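Local coordinates for protein succinate-semialdehyde dehydrogenase (Synechococcus sp., PDB 4ITA) that probably oxidises succinic semialdehyde to succinate, using a nicotinamide cofactor of the NADP type as hydride acceptor, at residues A[237-242]-A[270-275]; A[373-378]-A[401-406]; A[381-386]-A[406-411]; A[391-396]-A[413-418]. All coordinates share one frame; numbering follows the deposited sequence.

Interaction 1 of 4, residues A[237-242]-A[270-275]; sequences FVVFPS and FILHEA
Pro241 lays its CG over the imidazole of His273 in a CH-pi contact, above the ring centre and 3.5 Å from His273 CG. The same imidazole turns an edge to Phe240, whose face it meets with the planes at 81°. In this edge-to-face pair His273 CD2 lies 3.8 Å from Phe240 CE2, toward the rim of the phenyl ring, and His273 CB also sits over the phenyl face. His273 CG stands anti to its backbone N (chi1 -169°), which brings it beneath the proline ring. What fixes the imidazole's rotation is ND1, which accepts from Ala275 N at 3.0 Å, the donor in the ring plane; this is the N-cap bond of the helix that follows, and ND1 is therefore likely to be unprotonated. An alanine here would probably leave Ala275 N without its capping acceptor and open a gap beside Pro241 and the phenyl ring of Phe240. Further along, Phe237 and Phe270 lie side by side with planes at 46°, and Phe237 CD1 comes 3.6 Å from Phe270 CE2. On the same sheet face Val239 CB rests 4.0 Å from Leu272 CD2, and both residues pack on Phe280. Val238 and Ile271 point to the other face, toward helix 375-383. Behind all this is a parallel ladder: Phe237 O accepts from Ile271 N, Ile271 O from Val239 N, and Val239 O from His273 N at 3.0 Å. The contact joins the two adjacent parallel strands of a beta-alpha-beta crossover, strand 235-239, helix 245-257, strand 267-273, in the alpha/beta catalytic domain of aldehyde dehydrogenases.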
loop_
_atom_site.group_PDB
_atom_site.type_symbol
_atom_site.label_atom_id
_atom_site.label_comp_id
_atom_site.label_asym_id
_atom_site.label_seq_id
_atom_site.Cartn_x
_atom_site.Cartn_y
_atom_site.Cartn_z
ATOM N N PHE A 237 4.738 26.564 7.786
ATOM C CA PHE A 237 6.040 27.183 7.594
ATOM C C PHE A 237 6.284 27.916 8.910
ATOM O O PHE A 237 5.711 28.986 9.161
ATOM C CB PHE A 237 5.973 28.144 6.401
ATOM C CG PHE A 237 7.317 28.644 5.913
ATOM C CD1 PHE A 237 7.890 29.786 6.457
ATOM C CD2 PHE A 237 7.974 28.006 4.871
ATOM C CE1 PHE A 237 9.103 30.261 5.981
ATOM C CE2 PHE A 237 9.194 28.470 4.399
ATOM C CZ PHE A 237 9.758 29.605 4.958
ATOM N N VAL A 238 7.079 27.297 9.774
ATOM C CA VAL A 238 7.250 27.750 11.147
ATOM C C VAL A 238 8.539 28.537 11.265
ATOM O O VAL A 238 9.592 28.068 10.843
ATOM C CB VAL A 238 7.285 26.550 12.116
ATOM C CG1 VAL A 238 7.317 27.048 13.545
ATOM C CG2 VAL A 238 6.068 25.637 11.913
ATOM N N VAL A 239 8.454 29.743 11.823
ATOM C CA VAL A 239 9.626 30.602 11.938
ATOM C C VAL A 239 9.880 30.981 13.387
ATOM O O VAL A 239 9.047 31.623 14.022
ATOM C CB VAL A 239 9.487 31.873 11.077
ATOM C CG1 VAL A 239 10.774 32.693 11.127
ATOM C CG2 VAL A 239 9.156 31.504 9.636
ATOM N N PHE A 240 11.035 30.577 13.904
ATOM C CA PHE A 240 11.360 30.781 15.314
ATOM C C PHE A 240 12.465 31.833 15.515
ATOM O O PHE A 240 13.089 32.267 14.544
ATOM C CB PHE A 240 11.635 29.424 15.991
ATOM C CG PHE A 240 10.466 28.922 16.788
ATOM C CD1 PHE A 240 9.182 28.991 16.261
ATOM C CD2 PHE A 240 10.634 28.408 18.064
ATOM C CE1 PHE A 240 8.095 28.553 16.984
ATOM C CE2 PHE A 240 9.541 27.967 18.795
ATOM C CZ PHE A 240 8.270 28.042 18.259
ATOM N N PRO A 241 12.684 32.277 16.768
ATOM C CA PRO A 241 13.519 33.473 16.960
ATOM C C PRO A 241 14.978 33.385 16.495
ATOM O O PRO A 241 15.566 34.426 16.195
ATOM C CB PRO A 241 13.446 33.706 18.472
ATOM C CG PRO A 241 12.135 33.110 18.876
ATOM C CD PRO A 241 12.006 31.886 18.021
ATOM N N SER A 242 15.550 32.189 16.419
ATOM C CA SER A 242 16.937 32.059 15.982
ATOM C C SER A 242 17.073 31.901 14.472
ATOM O O SER A 242 18.173 31.705 13.963
ATOM C CB SER A 242 17.623 30.889 16.682
ATOM O OG SER A 242 17.026 29.654 16.325
ATOM N N PHE A 270 1.684 30.125 7.755
ATOM C CA PHE A 270 2.887 30.675 8.355
ATOM C C PHE A 270 2.661 30.815 9.845
ATOM O O PHE A 270 1.718 31.484 10.274
ATOM C CB PHE A 270 3.220 32.026 7.717
ATOM C CG PHE A 270 3.704 31.908 6.300
ATOM C CD1 PHE A 270 2.813 31.675 5.264
ATOM C CD2 PHE A 270 5.053 31.986 6.014
ATOM C CE1 PHE A 270 3.268 31.539 3.960
ATOM C CE2 PHE A 270 5.516 31.857 4.714
ATOM C CZ PHE A 270 4.617 31.628 3.686
ATOM N N ILE A 271 3.507 30.140 10.616
ATOM C CA ILE A 271 3.374 30.072 12.065
ATOM C C ILE A 271 4.588 30.752 12.676
ATOM O O ILE A 271 5.708 30.249 12.603
ATOM C CB ILE A 271 3.215 28.613 12.520
ATOM C CG1 ILE A 271 1.916 28.040 11.931
ATOM C CG2 ILE A 271 3.213 28.526 14.042
ATOM C CD1 ILE A 271 1.769 26.534 12.061
ATOM N N LEU A 272 4.359 31.942 13.224
ATOM C CA LEU A 272 5.444 32.839 13.596
ATOM C C LEU A 272 5.571 32.976 15.101
ATOM O O LEU A 272 4.596 33.309 15.783
ATOM C CB LEU A 272 5.193 34.224 12.992
ATOM C CG LEU A 272 4.827 34.247 11.505
ATOM C CD1 LEU A 272 4.623 35.685 11.039
ATOM C CD2 LEU A 272 5.892 33.560 10.682
ATOM N N HIS A 273 6.770 32.729 15.624
ATOM C CA HIS A 273 7.018 33.001 17.038
ATOM C C HIS A 273 6.824 34.496 17.311
ATOM O O HIS A 273 7.308 35.338 16.549
ATOM C CB HIS A 273 8.432 32.574 17.435
ATOM C CG HIS A 273 8.660 32.584 18.911
ATOM N ND1 HIS A 273 8.753 33.748 19.643
ATOM C CD2 HIS A 273 8.792 31.569 19.795
ATOM C CE1 HIS A 273 8.945 33.448 20.918
ATOM N NE2 HIS A 273 8.968 32.132 21.036
ATOM N N GLU A 274 6.119 34.822 18.395
ATOM C CA GLU A 274 5.789 36.215 18.702
ATOM C C GLU A 274 6.999 37.152 18.754
ATOM O O GLU A 274 6.871 38.343 18.452
ATOM C CB GLU A 274 4.976 36.312 19.996
ATOM C CG GLU A 274 5.659 35.765 21.225
ATOM C CD GLU A 274 4.878 36.066 22.490
ATOM O OE1 GLU A 274 5.425 35.835 23.587
ATOM O OE2 GLU A 274 3.726 36.538 22.382
ATOM N N ALA A 275 8.168 36.628 19.106
ATOM C CA ALA A 275 9.359 37.467 19.225
ATOM C C ALA A 275 9.812 38.032 17.877
ATOM O O ALA A 275 10.460 39.082 17.822
ATOM C CB ALA A 275 10.493 36.696 19.884
#

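Interaction 2 of 4, residues A[373-378]-A[401-406]; sequences KDLDQA and QQRFIQ. With EDO (1,2-ethanediol), chain L.
A single carboxylate oxygen accepts from both terminal nitrogens of an arginine: Asp376 OD1 lies 2.8 Å from Arg403 NH2 and 2.9 Å from Arg403 NH1. Both bonds lie in the guanidinium plane, yet the carboxylate is turned 78° to it, so no two-oxygen pairing forms and the nitrogens arrive from opposite faces of the carboxylate. Asp376 OD2 instead accepts from O2 of a 1,2-ethanediol, probably from the crystallisation liquor, at 2.7 Å; the diol's O1 bonds to Asp374 OD2. Arg403 NE pairs with Glu407, a second anionic partner. Beneath the salt bridge lies Leu375, its CG anti to the backbone N (chi1 -175°), which sets it over a face of the guanidinium, and its CD2 3.4 Å from Arg403 NH1. The other methyl, CD1, lies over the Phe404 ring toward the rim, 3.4 Å from CZ. Ala378 CB meets the edge of that ring. Asp374 starts the first helix as its N-cap, OD1 accepting from Gln377 N at 3.0 Å. Polar outside and apolar inside, the contact is one of adjacent helices, 375-383 and 398-407, packed on the same face of a mixed, mostly parallel sheet in an alpha/beta fold, with Val238 beneath Ala378 and Phe404.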
loop_
_atom_site.group_PDB
_atom_site.type_symbol
_atom_site.label_atom_id
_atom_site.label_comp_id
_atom_site.label_asym_id
_atom_site.label_seq_id
_atom_site.Cartn_x
_atom_site.Cartn_y
_atom_site.Cartn_z
ATOM N N LYS A 373 3.497 31.370 20.915
ATOM C CA LYS A 373 4.325 31.830 22.027
ATOM C C LYS A 373 5.510 30.933 22.348
ATOM O O LYS A 373 6.470 31.369 22.987
ATOM C CB LYS A 373 3.482 31.975 23.295
ATOM C CG LYS A 373 2.558 33.167 23.311
ATOM C CD LYS A 373 1.789 33.208 24.618
ATOM C CE LYS A 373 0.672 34.237 24.572
ATOM N NZ LYS A 373 1.196 35.599 24.288
ATOM N N ASP A 374 5.436 29.671 21.942
ATOM C CA ASP A 374 6.495 28.722 22.255
ATOM C C ASP A 374 6.450 27.514 21.334
ATOM O O ASP A 374 5.560 27.393 20.484
ATOM C CB ASP A 374 6.458 28.298 23.743
ATOM C CG ASP A 374 5.135 27.675 24.164
ATOM O OD1 ASP A 374 4.436 27.062 23.333
ATOM O OD2 ASP A 374 4.795 27.775 25.362
ATOM N N LEU A 375 7.407 26.621 21.531
ATOM C CA LEU A 375 7.561 25.432 20.709
ATOM C C LEU A 375 6.348 24.492 20.748
ATOM O O LEU A 375 5.891 24.020 19.701
ATOM C CB LEU A 375 8.831 24.704 21.147
ATOM C CG LEU A 375 9.256 23.484 20.345
ATOM C CD1 LEU A 375 9.397 23.846 18.892
ATOM C CD2 LEU A 375 10.571 22.961 20.882
ATOM N N ASP A 376 5.819 24.219 21.938
ATOM C CA ASP A 376 4.670 23.325 22.056
ATOM C C ASP A 376 3.481 23.871 21.272
ATOM O O ASP A 376 2.783 23.129 20.582
ATOM C CB ASP A 376 4.271 23.099 23.519
ATOM C CG ASP A 376 5.205 22.151 24.254
ATOM O OD1 ASP A 376 6.131 21.616 23.634
ATOM O OD2 ASP A 376 4.996 21.938 25.469
ATOM N N GLN A 377 3.253 25.175 21.369
ATOM C CA GLN A 377 2.123 25.794 20.681
ATOM C C GLN A 377 2.329 25.753 19.167
ATOM O O GLN A 377 1.394 25.529 18.410
ATOM C CB GLN A 377 1.942 27.235 21.158
ATOM C CG GLN A 377 0.678 27.911 20.663
ATOM C CD GLN A 377 0.611 29.379 21.066
ATOM O OE1 GLN A 377 1.417 29.849 21.871
ATOM N NE2 GLN A 377 -0.346 30.108 20.502
ATOM N N ALA A 378 3.565 25.954 18.734
ATOM C CA ALA A 378 3.885 25.903 17.305
ATOM C C ALA A 378 3.595 24.525 16.714
ATOM O O ALA A 378 2.995 24.406 15.645
ATOM C CB ALA A 378 5.327 26.267 17.080
ATOM N N GLN A 401 15.273 22.067 16.529
ATOM C CA GLN A 401 15.319 21.354 15.250
ATOM C C GLN A 401 14.881 19.906 15.419
ATOM O O GLN A 401 14.065 19.400 14.645
ATOM C CB GLN A 401 16.723 21.402 14.642
ATOM C CG GLN A 401 17.180 22.791 14.261
ATOM C CD GLN A 401 18.612 22.820 13.777
ATOM O OE1 GLN A 401 19.405 21.922 14.086
ATOM N NE2 GLN A 401 18.962 23.863 13.033
ATOM N N GLN A 402 15.410 19.246 16.443
ATOM C CA GLN A 402 15.071 17.845 16.673
ATOM C C GLN A 402 13.608 17.651 17.051
ATOM O O GLN A 402 12.964 16.709 16.588
ATOM C CB GLN A 402 16.011 17.216 17.701
ATOM C CG GLN A 402 17.437 17.028 17.171
ATOM C CD GLN A 402 17.484 16.252 15.853
ATOM O OE1 GLN A 402 16.940 15.153 15.749
ATOM N NE2 GLN A 402 18.140 16.826 14.844
ATOM N N ARG A 403 13.063 18.542 17.871
ATOM C CA ARG A 403 11.650 18.438 18.216
ATOM C C ARG A 403 10.749 18.648 16.999
ATOM O O ARG A 403 9.761 17.930 16.835
ATOM C CB ARG A 403 11.273 19.387 19.355
ATOM C CG ARG A 403 11.758 18.910 20.722
ATOM C CD ARG A 403 10.955 19.538 21.855
ATOM N NE ARG A 403 9.530 19.216 21.773
ATOM C CZ ARG A 403 8.569 19.905 22.384
ATOM N NH1 ARG A 403 8.875 20.966 23.118
ATOM N NH2 ARG A 403 7.300 19.543 22.251
ATOM N N PHE A 404 11.086 19.616 16.148
ATOM C CA PHE A 404 10.323 19.827 14.921
ATOM C C PHE A 404 10.389 18.590 14.019
ATOM O O PHE A 404 9.358 18.124 13.517
ATOM C CB PHE A 404 10.839 21.055 14.162
ATOM C CG PHE A 404 10.348 22.378 14.704
ATOM C CD1 PHE A 404 8.991 22.619 14.894
ATOM C CD2 PHE A 404 11.249 23.402 14.991
ATOM C CE1 PHE A 404 8.545 23.854 15.376
ATOM C CE2 PHE A 404 10.806 24.632 15.466
ATOM C CZ PHE A 404 9.454 24.857 15.659
ATOM N N ILE A 405 11.595 18.064 13.808
ATOM C CA ILE A 405 11.773 16.857 12.997
ATOM C C ILE A 405 10.943 15.698 13.541
ATOM O O ILE A 405 10.261 15.000 12.790
ATOM C CB ILE A 405 13.262 16.453 12.925
ATOM C CG1 ILE A 405 14.036 17.459 12.078
ATOM C CG2 ILE A 405 13.417 15.041 12.361
ATOM C CD1 ILE A 405 15.542 17.350 12.206
ATOM N N GLN A 406 10.985 15.501 14.852
ATOM C CA GLN A 406 10.329 14.356 15.460
ATOM C C GLN A 406 8.814 14.505 15.538
ATOM O O GLN A 406 8.076 13.534 15.349
ATOM C CB GLN A 406 10.905 14.102 16.859
ATOM C CG GLN A 406 12.346 13.614 16.836
ATOM C CD GLN A 406 12.488 12.241 16.211
ATOM O OE1 GLN A 406 11.706 11.336 16.500
ATOM N NE2 GLN A 406 13.481 12.081 15.340
HETATM C C1 EDO L . 4.554 25.327 27.837
HETATM O O1 EDO L . 4.574 25.378 26.406
HETATM C C2 EDO L . 4.660 23.873 28.266
HETATM O O2 EDO L . 3.718 23.093 27.518
#

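Interaction 3 of 4, residues A[381-386]-A[406-411]; sequences LANDIP and QELDAG. With EDO (1,2-ethanediol), chain Q.
Ala382 touches first, its CB 3.5 Å from Leu408 CD2, an apolar contact on the buried side. The next residue, Asn383, carries the polar part with one flat amide. Its OD1 accepts from Asp409 N at 2.8 Å with an N-H...O angle of 172°, although the donor stands well above the plane of the amide carbonyl. Its ND2 donates to Glu407 O at 3.0 Å, this time with the acceptor close to the amide plane. CG lies anti to the carbonyl carbon (chi1 -68°), on the side of 406-411. Two bonds to backbone atoms flanking Leu408 then fix the amide's rotation and hold the chain where it leaves the helix, Leu408 being the first residue with non-helical backbone angles. The Asp409 carboxylate stacks on the amide with planes only 11° apart, and Asp409 OD2 lies 3.5 Å from Asn383 ND2. An alanine in place of Asn383 would probably leave Asp409 N and Glu407 O without these mates and let the exit turn loosen. Past Asn383 the chain makes an inverse gamma turn centred on Asp384; another is centred on Asp409. The contact joins the C-terminal ends of helices 375-383 and 398-407. Ala382 packs on Ile271 of strand 267-273, Leu408 on Ala391 of strand 390-394, and Lys451 of the second subunit bonds to Leu408 O.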
loop_
_atom_site.group_PDB
_atom_site.type_symbol
_atom_site.label_atom_id
_atom_site.label_comp_id
_atom_site.label_asym_id
_atom_site.label_seq_id
_atom_site.Cartn_x
_atom_site.Cartn_y
_atom_site.Cartn_z
ATOM N N LEU A 381 -0.251 23.746 16.667
ATOM C CA LEU A 381 -0.952 24.455 15.612
ATOM C C LEU A 381 -0.574 23.886 14.250
ATOM O O LEU A 381 -1.428 23.709 13.377
ATOM C CB LEU A 381 -0.650 25.955 15.679
ATOM C CG LEU A 381 -1.312 26.835 14.619
ATOM C CD1 LEU A 381 -2.816 26.666 14.651
ATOM C CD2 LEU A 381 -0.942 28.282 14.858
ATOM N N ALA A 382 0.710 23.597 14.077
ATOM C CA ALA A 382 1.191 23.022 12.821
ATOM C C ALA A 382 0.465 21.727 12.474
ATOM O O ALA A 382 0.161 21.464 11.305
ATOM C CB ALA A 382 2.685 22.788 12.883
ATOM N N ASN A 383 0.175 20.925 13.492
ATOM C CA ASN A 383 -0.452 19.623 13.284
ATOM C C ASN A 383 -1.980 19.649 13.297
ATOM O O ASN A 383 -2.613 18.631 13.030
ATOM C CB ASN A 383 0.027 18.622 14.341
ATOM C CG ASN A 383 1.483 18.254 14.186
ATOM O OD1 ASN A 383 2.056 18.385 13.106
ATOM N ND2 ASN A 383 2.087 17.766 15.267
ATOM N N ASP A 384 -2.566 20.806 13.603
ATOM C CA ASP A 384 -4.011 20.916 13.805
ATOM C C ASP A 384 -4.752 21.074 12.478
ATOM O O ASP A 384 -5.464 22.061 12.251
ATOM C CB ASP A 384 -4.324 22.075 14.763
ATOM C CG ASP A 384 -5.769 22.077 15.225
ATOM O OD1 ASP A 384 -6.377 20.990 15.277
ATOM O OD2 ASP A 384 -6.292 23.169 15.528
ATOM N N ILE A 385 -4.557 20.091 11.604
ATOM C CA ILE A 385 -5.165 20.055 10.279
ATOM C C ILE A 385 -5.431 18.603 9.914
ATOM O O ILE A 385 -4.854 17.695 10.517
ATOM C CB ILE A 385 -4.237 20.656 9.200
ATOM C CG1 ILE A 385 -2.797 20.169 9.393
ATOM C CG2 ILE A 385 -4.309 22.179 9.201
ATOM C CD1 ILE A 385 -1.887 20.443 8.194
ATOM N N PRO A 386 -6.306 18.366 8.927
ATOM C CA PRO A 386 -6.542 16.976 8.529
ATOM C C PRO A 386 -5.408 16.436 7.662
ATOM O O PRO A 386 -5.268 15.221 7.537
ATOM C CB PRO A 386 -7.845 17.056 7.729
ATOM C CG PRO A 386 -7.938 18.467 7.266
ATOM C CD PRO A 386 -7.264 19.300 8.307
ATOM N N GLN A 406 10.985 15.501 14.852
ATOM C CA GLN A 406 10.329 14.356 15.460
ATOM C C GLN A 406 8.814 14.505 15.538
ATOM O O GLN A 406 8.076 13.534 15.349
ATOM C CB GLN A 406 10.905 14.102 16.859
ATOM C CG GLN A 406 12.346 13.614 16.836
ATOM C CD GLN A 406 12.488 12.241 16.211
ATOM O OE1 GLN A 406 11.706 11.336 16.500
ATOM N NE2 GLN A 406 13.481 12.081 15.340
ATOM N N GLU A 407 8.343 15.717 15.806
ATOM C CA GLU A 407 6.959 15.902 16.222
ATOM C C GLU A 407 6.009 16.522 15.206
ATOM O O GLU A 407 4.798 16.477 15.406
ATOM C CB GLU A 407 6.901 16.679 17.541
ATOM C CG GLU A 407 7.635 15.991 18.679
ATOM C CD GLU A 407 7.688 16.830 19.941
ATOM O OE1 GLU A 407 6.712 17.557 20.217
ATOM O OE2 GLU A 407 8.717 16.753 20.647
ATOM N N LEU A 408 6.531 17.104 14.126
ATOM C CA LEU A 408 5.644 17.581 13.067
ATOM C C LEU A 408 5.061 16.377 12.332
ATOM O O LEU A 408 5.801 15.498 11.875
ATOM C CB LEU A 408 6.381 18.520 12.109
ATOM C CG LEU A 408 6.755 19.866 12.733
ATOM C CD1 LEU A 408 7.763 20.629 11.877
ATOM C CD2 LEU A 408 5.507 20.699 12.978
ATOM N N ASP A 409 3.733 16.336 12.250
ATOM C CA ASP A 409 3.014 15.199 11.685
ATOM C C ASP A 409 2.887 15.349 10.175
ATOM O O ASP A 409 1.847 15.776 9.661
ATOM C CB ASP A 409 1.617 15.075 12.313
ATOM C CG ASP A 409 1.641 14.496 13.720
ATOM O OD1 ASP A 409 2.635 13.847 14.094
ATOM O OD2 ASP A 409 0.635 14.679 14.443
ATOM N N ALA A 410 3.952 14.993 9.473
ATOM C CA ALA A 410 4.012 15.185 8.034
ATOM C C ALA A 410 4.894 14.111 7.426
ATOM O O ALA A 410 5.715 13.508 8.121
ATOM C CB ALA A 410 4.573 16.567 7.714
ATOM N N GLY A 411 4.740 13.886 6.126
ATOM C CA GLY A 411 5.620 12.972 5.418
ATOM C C GLY A 411 7.013 13.524 5.151
ATOM O O GLY A 411 7.933 12.774 4.841
HETATM C C1 EDO Q . 7.826 11.285 2.308
HETATM O O1 EDO Q . 7.863 12.651 1.922
HETATM C C2 EDO Q . 9.181 10.710 2.669
HETATM O O2 EDO Q . 9.347 9.293 2.631
#

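Interaction 4 of 4, residues A[391-396]-A[413-418]; sequences ASAWTN and VFINGM
Strands 391-394 and 413-415 run parallel with axes 4.7 Å apart at 21°, linked by Phe414 N to Ala391 O, Ala393 N to Phe414 O and Asn416 N to Ala393 O. Beyond this ladder the Asn416 side chain continues the pairing in two bent bonds: OD1 accepts from Thr395 N at 3.0 Å, and ND2 donates to Thr395 O, also at 3.0 Å, from above that carbonyl plane. Its backbone has a positive phi of 62°, which ends the strand and folds Gly417 beneath the Trp394 indole. Asn416 CA lies over the six-membered ring, 3.7 Å from its centroid, and Gly417 N is 3.5 Å from Trp394 CZ2 over the same face. Ser392 OG donates to Gly417 O at 2.8 Å and accepts from Trp394 NE1 in a bent bond (134° at H), tilted from the indole plane. On the other sheet face Ala393 CB meets Ile415 CD1. Strand 412-415 pairs outward with the second subunit, whose Trp454 stacks on Phe414. Polar groups at this buried strand end are thus matched: the serine takes up the indole N-H and gives its proton to the turn carbonyl, and the asparagine amide in effect extends the ladder.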
loop_
_atom_site.group_PDB
_atom_site.type_symbol
_atom_site.label_atom_id
_atom_site.label_comp_id
_atom_site.label_asym_id
_atom_site.label_seq_id
_atom_site.Cartn_x
_atom_site.Cartn_y
_atom_site.Cartn_z
ATOM N N ALA A 391 6.250 19.945 5.812
ATOM C CA ALA A 391 6.365 20.925 6.885
ATOM C C ALA A 391 7.744 21.545 6.813
ATOM O O ALA A 391 8.731 20.843 6.571
ATOM C CB ALA A 391 6.147 20.263 8.241
ATOM N N SER A 392 7.812 22.861 7.017
ATOM C CA SER A 392 9.085 23.572 7.038
ATOM C C SER A 392 9.216 24.341 8.348
ATOM O O SER A 392 8.256 24.980 8.787
ATOM C CB SER A 392 9.137 24.534 5.849
ATOM O OG SER A 392 10.316 25.318 5.839
ATOM N N ALA A 393 10.390 24.273 8.975
ATOM C CA ALA A 393 10.631 24.985 10.232
ATOM C C ALA A 393 12.002 25.641 10.230
ATOM O O ALA A 393 12.978 25.064 9.743
ATOM C CB ALA A 393 10.475 24.051 11.431
ATOM N N TRP A 394 12.050 26.854 10.772
ATOM C CA TRP A 394 13.228 27.711 10.704
ATOM C C TRP A 394 13.714 28.036 12.106
ATOM O O TRP A 394 13.031 28.710 12.874
ATOM C CB TRP A 394 12.918 28.973 9.897
ATOM C CG TRP A 394 12.606 28.619 8.482
ATOM C CD1 TRP A 394 11.496 27.965 8.028
ATOM C CD2 TRP A 394 13.436 28.845 7.341
ATOM N NE1 TRP A 394 11.586 27.774 6.673
ATOM C CE2 TRP A 394 12.762 28.309 6.224
ATOM C CE3 TRP A 394 14.680 29.457 7.154
ATOM C CZ2 TRP A 394 13.293 28.370 4.931
ATOM C CZ3 TRP A 394 15.206 29.512 5.873
ATOM C CH2 TRP A 394 14.512 28.976 4.779
ATOM N N THR A 395 14.887 27.511 12.430
ATOM C CA THR A 395 15.481 27.671 13.746
ATOM C C THR A 395 16.899 27.157 13.671
ATOM O O THR A 395 17.198 26.236 12.909
ATOM C CB THR A 395 14.714 26.882 14.832
ATOM O OG1 THR A 395 15.499 26.857 16.032
ATOM C CG2 THR A 395 14.441 25.448 14.381
ATOM N N ASN A 396 17.776 27.756 14.466
ATOM C CA ASN A 396 19.153 27.306 14.536
ATOM C C ASN A 396 19.519 26.756 15.906
ATOM O O ASN A 396 20.696 26.583 16.226
ATOM C CB ASN A 396 20.090 28.416 14.080
ATOM C CG ASN A 396 19.995 28.641 12.594
ATOM O OD1 ASN A 396 20.416 27.793 11.809
ATOM N ND2 ASN A 396 19.397 29.756 12.193
ATOM N N VAL A 413 9.819 16.752 6.595
ATOM C CA VAL A 413 10.149 17.907 7.416
ATOM C C VAL A 413 11.461 18.503 6.934
ATOM O O VAL A 413 12.501 17.824 6.914
ATOM C CB VAL A 413 10.256 17.555 8.909
ATOM C CG1 VAL A 413 10.640 18.789 9.718
ATOM C CG2 VAL A 413 8.951 16.973 9.427
ATOM N N PHE A 414 11.400 19.772 6.537
ATOM C CA PHE A 414 12.578 20.514 6.099
ATOM C C PHE A 414 12.933 21.569 7.132
ATOM O O PHE A 414 12.078 22.350 7.554
ATOM C CB PHE A 414 12.333 21.178 4.739
ATOM C CG PHE A 414 12.521 20.254 3.561
ATOM C CD1 PHE A 414 11.803 19.065 3.456
ATOM C CD2 PHE A 414 13.415 20.584 2.548
ATOM C CE1 PHE A 414 11.972 18.224 2.361
ATOM C CE2 PHE A 414 13.590 19.750 1.453
ATOM C CZ PHE A 414 12.877 18.565 1.359
ATOM N N ILE A 415 14.192 21.575 7.556
ATOM C CA ILE A 415 14.683 22.550 8.519
ATOM C C ILE A 415 15.560 23.582 7.799
ATOM O O ILE A 415 16.555 23.228 7.163
ATOM C CB ILE A 415 15.479 21.879 9.657
ATOM C CG1 ILE A 415 14.626 20.829 10.387
ATOM C CG2 ILE A 415 16.029 22.923 10.626
ATOM C CD1 ILE A 415 13.396 21.392 11.086
ATOM N N ASN A 416 15.166 24.853 7.896
ATOM C CA ASN A 416 15.882 25.968 7.271
ATOM C C ASN A 416 15.926 25.872 5.748
ATOM O O ASN A 416 16.896 26.291 5.107
ATOM C CB ASN A 416 17.290 26.139 7.869
ATOM C CG ASN A 416 17.258 26.503 9.342
ATOM O OD1 ASN A 416 16.316 27.145 9.814
ATOM N ND2 ASN A 416 18.280 26.086 10.077
ATOM N N GLY A 417 14.866 25.307 5.180
ATOM C CA GLY A 417 14.658 25.322 3.746
ATOM C C GLY A 417 13.201 25.052 3.446
ATOM O O GLY A 417 12.481 24.546 4.307
ATOM N N MET A 418 12.760 25.383 2.238
ATOM C CA MET A 418 11.408 25.040 1.819
ATOM C C MET A 418 11.323 23.579 1.408
ATOM O O MET A 418 12.280 23.006 0.884
ATOM C CB MET A 418 10.916 25.937 0.669
ATOM C CG MET A 418 11.786 25.959 -0.597
ATOM S SD MET A 418 11.102 26.989 -1.961
ATOM C CE MET A 418 9.934 25.818 -2.613
HETATM O O HOH W 1 17.298 29.798 9.648
#

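Overall arrangement
Followed from the N terminus, interaction 1 closes first, bringing 270-275 back beside 237-242 across helix 245-257, and it is complete before the others open. The remaining three cross one another: 373-378, 381-386 and 391-396 come in order, and their partners 401-406, 406-411 and 413-418 follow likewise. Interactions 2 and 3 share Gln406 and join the same two helices, spanning strand 390-394 between them; interaction 4 closes the second beta-alpha-beta unit, 390-394, 398-407, 412-415. Interactions 1 and 4 belong to one sheet, where strands 235-239 and 390-394 are neighbours. Phe404 of interaction 2 packs on Ala393, and Leu408 of interaction 3 on Val413, tying helix layer to sheet. Interactions 2, 3 and 4 also touch the second subunit.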